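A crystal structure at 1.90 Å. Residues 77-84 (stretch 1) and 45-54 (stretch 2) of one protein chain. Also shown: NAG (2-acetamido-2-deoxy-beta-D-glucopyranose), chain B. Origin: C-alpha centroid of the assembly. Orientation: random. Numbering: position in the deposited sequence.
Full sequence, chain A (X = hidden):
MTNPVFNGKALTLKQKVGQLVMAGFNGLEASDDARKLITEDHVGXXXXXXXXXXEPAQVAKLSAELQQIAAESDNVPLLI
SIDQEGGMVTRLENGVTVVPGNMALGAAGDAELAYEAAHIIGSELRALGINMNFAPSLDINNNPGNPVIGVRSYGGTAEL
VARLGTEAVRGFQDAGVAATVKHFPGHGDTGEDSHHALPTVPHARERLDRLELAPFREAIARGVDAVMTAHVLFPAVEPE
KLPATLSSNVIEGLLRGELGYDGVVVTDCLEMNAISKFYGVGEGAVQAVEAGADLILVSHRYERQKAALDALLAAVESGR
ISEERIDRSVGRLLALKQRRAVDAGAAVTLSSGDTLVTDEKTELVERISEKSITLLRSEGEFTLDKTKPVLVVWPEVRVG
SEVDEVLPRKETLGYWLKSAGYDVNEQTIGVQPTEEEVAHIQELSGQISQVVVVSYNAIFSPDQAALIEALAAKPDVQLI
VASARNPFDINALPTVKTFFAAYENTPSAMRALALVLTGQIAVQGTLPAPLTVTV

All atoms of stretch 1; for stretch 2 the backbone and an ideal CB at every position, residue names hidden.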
ATOM      1  N   PRO A  77      21.180   0.897 -16.268  1.00 22.64           N
ATOM      2  CA  PRO A  77      19.954   1.677 -16.031  1.00 22.64           C
ATOM      3  C   PRO A  77      19.258   1.241 -14.749  1.00 20.33           C
ATOM      4  O   PRO A  77      19.383   0.098 -14.308  1.00 19.22           O
ATOM      5  CB  PRO A  77      19.089   1.373 -17.260  1.00 26.43           C
ATOM      6  CG  PRO A  77      20.068   0.994 -18.325  1.00 29.85           C
ATOM      7  CD  PRO A  77      21.201   0.294 -17.613  1.00 26.58           C
ATOM      8  N   LEU A  78      18.516   2.174 -14.152  1.00 20.26           N
ATOM      9  CA  LEU A  78      17.972   1.986 -12.809  1.00 18.60           C
ATOM     10  C   LEU A  78      16.551   1.440 -12.819  1.00 19.39           C
ATOM     11  O   LEU A  78      15.718   1.836 -13.642  1.00 20.65           O
ATOM     12  CB  LEU A  78      17.962   3.317 -12.057  1.00 22.41           C
ATOM     13  CG  LEU A  78      19.302   3.993 -11.788  1.00 21.03           C
ATOM     14  CD1 LEU A  78      19.054   5.443 -11.417  1.00 19.84           C
ATOM     15  CD2 LEU A  78      20.017   3.260 -10.663  1.00 20.69           C
ATOM     16  N   LEU A  79      16.265   0.557 -11.865  1.00 19.44           N
ATOM     17  CA  LEU A  79      14.890   0.391 -11.414  1.00 19.86           C
ATOM     18  C   LEU A  79      14.497   1.592 -10.555  1.00 21.30           C
ATOM     19  O   LEU A  79      15.270   2.057  -9.715  1.00 18.12           O
ATOM     20  CB  LEU A  79      14.733  -0.912 -10.620  1.00 19.74           C
ATOM     21  CG  LEU A  79      14.826  -2.201 -11.448  1.00 21.37           C
ATOM     22  CD1 LEU A  79      15.048  -3.416 -10.536  1.00 20.23           C
ATOM     23  CD2 LEU A  79      13.567  -2.371 -12.304  1.00 20.10           C
ATOM     24  N   ILE A  80      13.286   2.099 -10.769  1.00 19.17           N
ATOM     25  CA  ILE A  80      12.758   3.222 -10.007  1.00 20.05           C
ATOM     26  C   ILE A  80      11.383   2.796  -9.506  1.00 19.55           C
ATOM     27  O   ILE A  80      10.462   2.579 -10.306  1.00 15.94           O
ATOM     28  CB  ILE A  80      12.689   4.507 -10.845  1.00 19.44           C
ATOM     29  CG1 ILE A  80      14.111   4.934 -11.256  1.00 21.52           C
ATOM     30  CG2 ILE A  80      12.015   5.638 -10.071  1.00 16.44           C
ATOM     31  CD1 ILE A  80      14.188   6.225 -12.066  1.00 20.51           C
ATOM     32  N   SER A  81      11.252   2.646  -8.190  1.00 17.80           N
ATOM     33  CA  SER A  81      10.064   2.069  -7.576  1.00 18.17           C
ATOM     34  C   SER A  81       9.389   3.074  -6.644  1.00 17.00           C
ATOM     35  O   SER A  81       9.856   4.205  -6.470  1.00 18.10           O
ATOM     36  CB  SER A  81      10.409   0.790  -6.815  1.00 16.79           C
ATOM     37  OG  SER A  81       9.214   0.029  -6.587  1.00 20.36           O
ATOM     38  N   ILE A  82       8.305   2.626  -6.024  1.00 19.46           N
ATOM     39  CA  ILE A  82       7.397   3.484  -5.268  1.00 19.07           C
ATOM     40  C   ILE A  82       6.385   2.578  -4.581  1.00 18.84           C
ATOM     41  O   ILE A  82       6.175   1.441  -5.012  1.00 18.21           O
ATOM     42  CB  ILE A  82       6.706   4.497  -6.239  1.00 16.86           C
ATOM     43  CG1 ILE A  82       5.930   5.578  -5.478  1.00 17.81           C
ATOM     44  CG2 ILE A  82       5.769   3.764  -7.230  1.00 14.63           C
ATOM     45  CD1 ILE A  82       5.415   6.690  -6.380  1.00 17.89           C
ATOM     46  N   ASP A  83       5.774   3.058  -3.491  1.00 19.30           N
ATOM     47  CA  ASP A  83       4.644   2.350  -2.864  1.00 17.53           C
ATOM     48  C   ASP A  83       3.327   2.994  -3.298  1.00 21.74           C
ATOM     49  O   ASP A  83       2.661   3.682  -2.531  1.00 19.50           O
ATOM     50  CB  ASP A  83       4.748   2.379  -1.342  1.00 18.59           C
ATOM     51  CG  ASP A  83       5.978   1.704  -0.828  1.00 21.72           C
ATOM     52  OD1 ASP A  83       6.218   0.539  -1.222  1.00 20.99           O
ATOM     53  OD2 ASP A  83       6.692   2.341  -0.024  1.00 23.73           O
ATOM     54  N   GLN A  84       2.963   2.771  -4.555  1.00 18.40           N
ATOM     55  CA  GLN A  84       1.711   3.314  -5.092  1.00 18.80           C
ATOM     56  C   GLN A  84       0.672   2.192  -5.183  1.00 18.27           C
ATOM     57  O   GLN A  84       0.320   1.696  -6.254  1.00 19.46           O
ATOM     58  CB  GLN A  84       1.969   3.997  -6.441  1.00 20.08           C
ATOM     59  CG  GLN A  84       0.849   4.914  -6.910  1.00 21.41           C
ATOM     60  CD  GLN A  84       0.881   6.300  -6.270  1.00 19.65           C
ATOM     61  OE1 GLN A  84       1.439   6.501  -5.188  1.00 23.35           O
ATOM     62  NE2 GLN A  84       0.265   7.261  -6.937  1.00 21.71           N
ATOM     63  N   UNK A  45      18.904   0.433  -7.946  1.00 19.71           N
ATOM     64  CA  UNK A  45      17.544   0.939  -7.903  1.00 19.77           C
ATOM     65  C   UNK A  45      17.390   2.130  -6.979  1.00 20.45           C
ATOM     66  O   UNK A  45      18.193   2.351  -6.067  1.00 19.20           O
ATOM     67  CB  UNK A  45      16.588  -0.174  -7.469  1.00 19.77           C
ATOM     68  N   UNK A  46      16.318   2.882  -7.232  1.00 19.14           N
ATOM     69  CA  UNK A  46      15.890   4.027  -6.435  1.00 19.64           C
ATOM     70  C   UNK A  46      14.437   3.797  -6.047  1.00 20.36           C
ATOM     71  O   UNK A  46      13.643   3.345  -6.875  1.00 20.13           O
ATOM     72  CB  UNK A  46      16.062   5.342  -7.197  1.00 19.64           C
ATOM     73  N   UNK A  47      14.082   4.094  -4.798  1.00 17.79           N
ATOM     74  CA  UNK A  47      12.685   4.108  -4.370  1.00 16.21           C
ATOM     75  C   UNK A  47      12.294   5.542  -4.024  1.00 18.16           C
ATOM     76  O   UNK A  47      13.031   6.244  -3.317  1.00 19.47           O
ATOM     77  CB  UNK A  47      12.463   3.177  -3.176  1.00 16.21           C
ATOM     78  N   UNK A  48      11.135   5.974  -4.525  1.00 17.96           N
ATOM     79  CA  UNK A  48      10.579   7.294  -4.251  1.00 17.38           C
ATOM     80  C   UNK A  48       9.651   7.258  -3.035  1.00 18.32           C
ATOM     81  O   UNK A  48       8.907   6.291  -2.829  1.00 18.10           O
ATOM     82  CB  UNK A  48       9.825   7.816  -5.476  1.00 17.38           C
ATOM     83  N   UNK A  49       9.660   8.352  -2.270  1.00 16.28           N
ATOM     84  CA  UNK A  49       8.650   8.640  -1.252  1.00 19.17           C
ATOM     85  C   UNK A  49       8.036  10.014  -1.524  1.00 20.36           C
ATOM     86  O   UNK A  49       8.392  10.681  -2.491  1.00 19.03           O
ATOM     87  CB  UNK A  49       9.257   8.586   0.151  1.00 19.17           C
ATOM     88  N   UNK A  50       7.073  10.406  -0.676  1.00 18.52           N
ATOM     89  CA  UNK A  50       6.362  11.677  -0.852  1.00 21.16           C
ATOM     90  C   UNK A  50       7.328  12.855  -1.009  1.00 21.44           C
ATOM     91  O   UNK A  50       7.061  13.793  -1.771  1.00 19.96           O
ATOM     92  CB  UNK A  50       5.431  11.926   0.337  1.00 21.16           C
ATOM     93  N   UNK A  51       8.463  12.815  -0.302  1.00 21.13           N
ATOM     94  CA  UNK A  51       9.467  13.879  -0.364  1.00 19.25           C
ATOM     95  C   UNK A  51      10.041  14.074  -1.766  1.00 20.33           C
ATOM     96  O   UNK A  51      10.563  15.155  -2.059  1.00 18.56           O
ATOM     97  CB  UNK A  51      10.604  13.574   0.613  1.00 19.25           C
ATOM     98  N   UNK A  52       9.959  13.068  -2.636  1.00 20.77           N
ATOM     99  CA  UNK A  52      10.455  13.184  -4.005  1.00 18.55           C
ATOM    100  C   UNK A  52       9.378  13.570  -5.002  1.00 17.99           C
ATOM    101  O   UNK A  52       9.685  13.698  -6.189  1.00 18.14           O
ATOM    102  CB  UNK A  52      11.094  11.863  -4.438  1.00 18.55           C
ATOM    103  N   UNK A  53       8.124  13.721  -4.573  1.00 19.05           N
ATOM    104  CA  UNK A  53       6.992  13.717  -5.501  1.00 19.46           C
ATOM    105  C   UNK A  53       6.137  14.960  -5.266  1.00 21.42           C
ATOM    106  O   UNK A  53       5.260  14.968  -4.399  1.00 20.51           O
ATOM    107  CB  UNK A  53       6.154  12.447  -5.336  1.00 19.46           C
ATOM    108  N   UNK A  54       6.384  16.007  -6.051  1.00 20.03           N
ATOM    109  CA  UNK A  54       5.589  17.228  -5.987  1.00 21.24           C
ATOM    110  C   UNK A  54       4.517  17.282  -7.073  1.00 24.64           C
ATOM    111  O   UNK A  54       3.334  17.475  -6.764  1.00 21.83           O
ATOM    112  CB  UNK A  54       6.503  18.450  -6.103  1.00 21.24           C
TER
HETATM  113  C1  NAG B 601       7.638  -1.293   4.426  1.00 22.67           C
HETATM  114  C2  NAG B 601       6.255  -1.839   3.990  1.00 21.34           C
HETATM  115  C3  NAG B 601       6.243  -2.203   2.494  1.00 20.23           C
HETATM  116  C4  NAG B 601       6.826  -1.083   1.643  1.00 19.76           C
HETATM  117  C5  NAG B 601       8.211  -0.733   2.162  1.00 22.04           C
HETATM  118  C6  NAG B 601       8.892   0.375   1.391  1.00 21.53           C
HETATM  119  C7  NAG B 601       4.730  -3.179   5.396  1.00 21.16           C
HETATM  120  C8  NAG B 601       4.567  -4.466   6.158  1.00 18.32           C
HETATM  121  N2  NAG B 601       5.911  -3.005   4.792  1.00 18.72           N
HETATM  122  O1  NAG B 601       7.496  -0.717   5.681  1.00 27.90           O
HETATM  123  O3  NAG B 601       4.911  -2.477   2.071  1.00 18.61           O
HETATM  124  O4  NAG B 601       6.913  -1.491   0.283  1.00 18.22           O
HETATM  125  O5  NAG B 601       8.078  -0.280   3.513  1.00 20.51           O
HETATM  126  O6  NAG B 601       8.266   1.631   1.623  1.00 21.88           O
HETATM  127  O7  NAG B 601       3.826  -2.350   5.314  1.00 20.36           O

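Stretch 2 enters as a strand parallel to 79-81, the two axes 13° apart and 4.6 Å at closest approach, so at 45, 46 and 47 the CA-to-CB bonds fall alternately on the two faces of the sheet.

Position 45 bridges L79 (CA to CA 4.4 Å). Its ideal CB lies on the face of L79 and S81, only 3.4 Å from L79 O, and phi/psi of -153/159 is ordinary for a strand. A small residue seems easiest. It is G45, whose CA makes a CA-H...O contact with L79 O at 3.1 Å.

Position 46 turns to the face of I80. Its ideal CB is 4.5 Å from I80 CG1 and 5.2 Å from L78 CD1, an aliphatic surround that suits valine, isoleucine or leucine. The residue is I46; its CG1 meets L78 CD1 at 4.1 Å. The backbone bonds in both directions: I46 N donates to L79 O (2.8 Å), and S81 N donates to I46 O (2.8 Å).

At 47 the CB returns to the face of S81, 4.3 Å from S81 O. Beta angles of -114/133 and no charged partner beside the CB allow many residues, branched aliphatics among them. I47 is found, with chi1 t; its CD1 comes within 4.2 Å of D83 OD2 and 4.0 Å of NAG C6.

Position 48 points sideways, its ideal CB 4.5 Å from I82 CG1, and the I80 side chain offers an apolar surface nearby. Large apolar or aromatic residues would suit. Y48 places I80 CG2 over one ring face, 3.9 Å from the ring centroid and 28° off the normal, while Y48 N donates to S81 O at 2.9 Å. A water joins Y48 O (2.7 Å from the water O) to D83 N and D83 OD2.

The CB of 49 points away, with nothing of stretch 1 within 5.5 Å; a long side chain could still reach back toward D83 and the sugar. F49 does so: its CE2 lies 3.7 Å from D83 OD2, with NAG O6 at the ring edge, 3.4 Å from CE2. D83 OD2 accepts from NAG O6 at a very short 2.4 Å.

Positions 50, 51 and 52 form a 3-10 segment out of reach. They are R50, R51 and N52; N52 OD1 accepts from F49 N at 2.9 Å.

Position 53 points toward stretch 1 and could extend an apolar chain to I82. L53 does, CD1 to I82 CD1 at 3.6 Å.

Position 54 is out of reach and unconstrained here; it is A54.

Stretch 2 (45-54) GIIYFRRNLA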
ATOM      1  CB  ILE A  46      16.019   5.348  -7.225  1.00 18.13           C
ATOM      2  CG1 ILE A  46      17.471   5.616  -7.619  1.00 18.14           C
ATOM      3  CG2 ILE A  46      15.412   6.534  -6.437  1.00 19.71           C
ATOM      4  CD1 ILE A  46      18.364   5.998  -6.430  1.00 23.43           C
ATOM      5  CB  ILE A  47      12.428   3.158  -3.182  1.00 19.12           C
ATOM      6  CG1 ILE A  47      10.965   3.290  -2.717  1.00 19.30           C
ATOM      7  CG2 ILE A  47      13.420   3.412  -2.036  1.00 19.90           C
ATOM      8  CD1 ILE A  47      10.482   2.175  -1.805  1.00 21.49           C
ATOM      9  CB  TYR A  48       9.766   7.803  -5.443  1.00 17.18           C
ATOM     10  CG  TYR A  48      10.533   8.244  -6.677  1.00 18.52           C
ATOM     11  CD1 TYR A  48      11.841   8.719  -6.594  1.00 19.03           C
ATOM     12  CD2 TYR A  48       9.918   8.220  -7.929  1.00 18.89           C
ATOM     13  CE1 TYR A  48      12.522   9.153  -7.737  1.00 21.06           C
ATOM     14  CE2 TYR A  48      10.588   8.646  -9.069  1.00 20.25           C
ATOM     15  CZ  TYR A  48      11.891   9.104  -8.965  1.00 20.22           C
ATOM     16  OH  TYR A  48      12.550   9.533 -10.094  1.00 21.01           O
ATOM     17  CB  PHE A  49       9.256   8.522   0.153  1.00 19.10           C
ATOM     18  CG  PHE A  49       9.583   7.099   0.514  1.00 18.23           C
ATOM     19  CD1 PHE A  49      10.789   6.534   0.117  1.00 19.52           C
ATOM     20  CD2 PHE A  49       8.648   6.301   1.159  1.00 21.58           C
ATOM     21  CE1 PHE A  49      11.083   5.206   0.401  1.00 20.30           C
ATOM     22  CE2 PHE A  49       8.928   4.966   1.448  1.00 23.65           C
ATOM     23  CZ  PHE A  49      10.151   4.421   1.069  1.00 21.20           C
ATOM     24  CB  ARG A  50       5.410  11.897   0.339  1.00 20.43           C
ATOM     25  CG  ARG A  50       4.540  13.155   0.260  1.00 23.58           C
ATOM     26  CD  ARG A  50       3.350  13.085   1.263  1.00 25.79           C
ATOM     27  NE  ARG A  50       2.542  11.890   1.040  1.00 25.58           N
ATOM     28  CZ  ARG A  50       1.495  11.824   0.218  1.00 25.32           C
ATOM     29  NH1 ARG A  50       1.094  12.893  -0.452  1.00 26.09           N
ATOM     30  NH2 ARG A  50       0.841  10.685   0.064  1.00 22.88           N
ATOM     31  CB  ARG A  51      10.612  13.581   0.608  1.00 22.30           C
ATOM     32  CG  ARG A  51      11.320  12.247   0.284  1.00 21.16           C
ATOM     33  CD  ARG A  51      12.381  11.835   1.315  1.00 19.62           C
ATOM     34  NE  ARG A  51      12.983  10.555   0.924  1.00 21.87           N
ATOM     35  CZ  ARG A  51      13.019   9.461   1.681  1.00 22.62           C
ATOM     36  NH1 ARG A  51      12.517   9.468   2.913  1.00 22.40           N
ATOM     37  NH2 ARG A  51      13.579   8.353   1.199  1.00 17.71           N
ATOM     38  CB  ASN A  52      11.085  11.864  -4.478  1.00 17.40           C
ATOM     39  CG  ASN A  52      12.059  11.282  -3.478  1.00 21.85           C
ATOM     40  OD1 ASN A  52      11.790  10.240  -2.861  1.00 19.11           O
ATOM     41  ND2 ASN A  52      13.211  11.938  -3.322  1.00 18.18           N
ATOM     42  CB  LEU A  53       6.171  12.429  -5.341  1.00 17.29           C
ATOM     43  CG  LEU A  53       7.009  11.137  -5.378  1.00 19.12           C
ATOM     44  CD1 LEU A  53       6.167   9.922  -4.960  1.00 19.73           C
ATOM     45  CD2 LEU A  53       7.610  10.921  -6.787  1.00 16.31           C
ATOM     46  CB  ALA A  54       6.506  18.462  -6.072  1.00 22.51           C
TER
HETATM   47  O   HOH W   1       7.158   4.736  -1.551  1.00 19.22           O
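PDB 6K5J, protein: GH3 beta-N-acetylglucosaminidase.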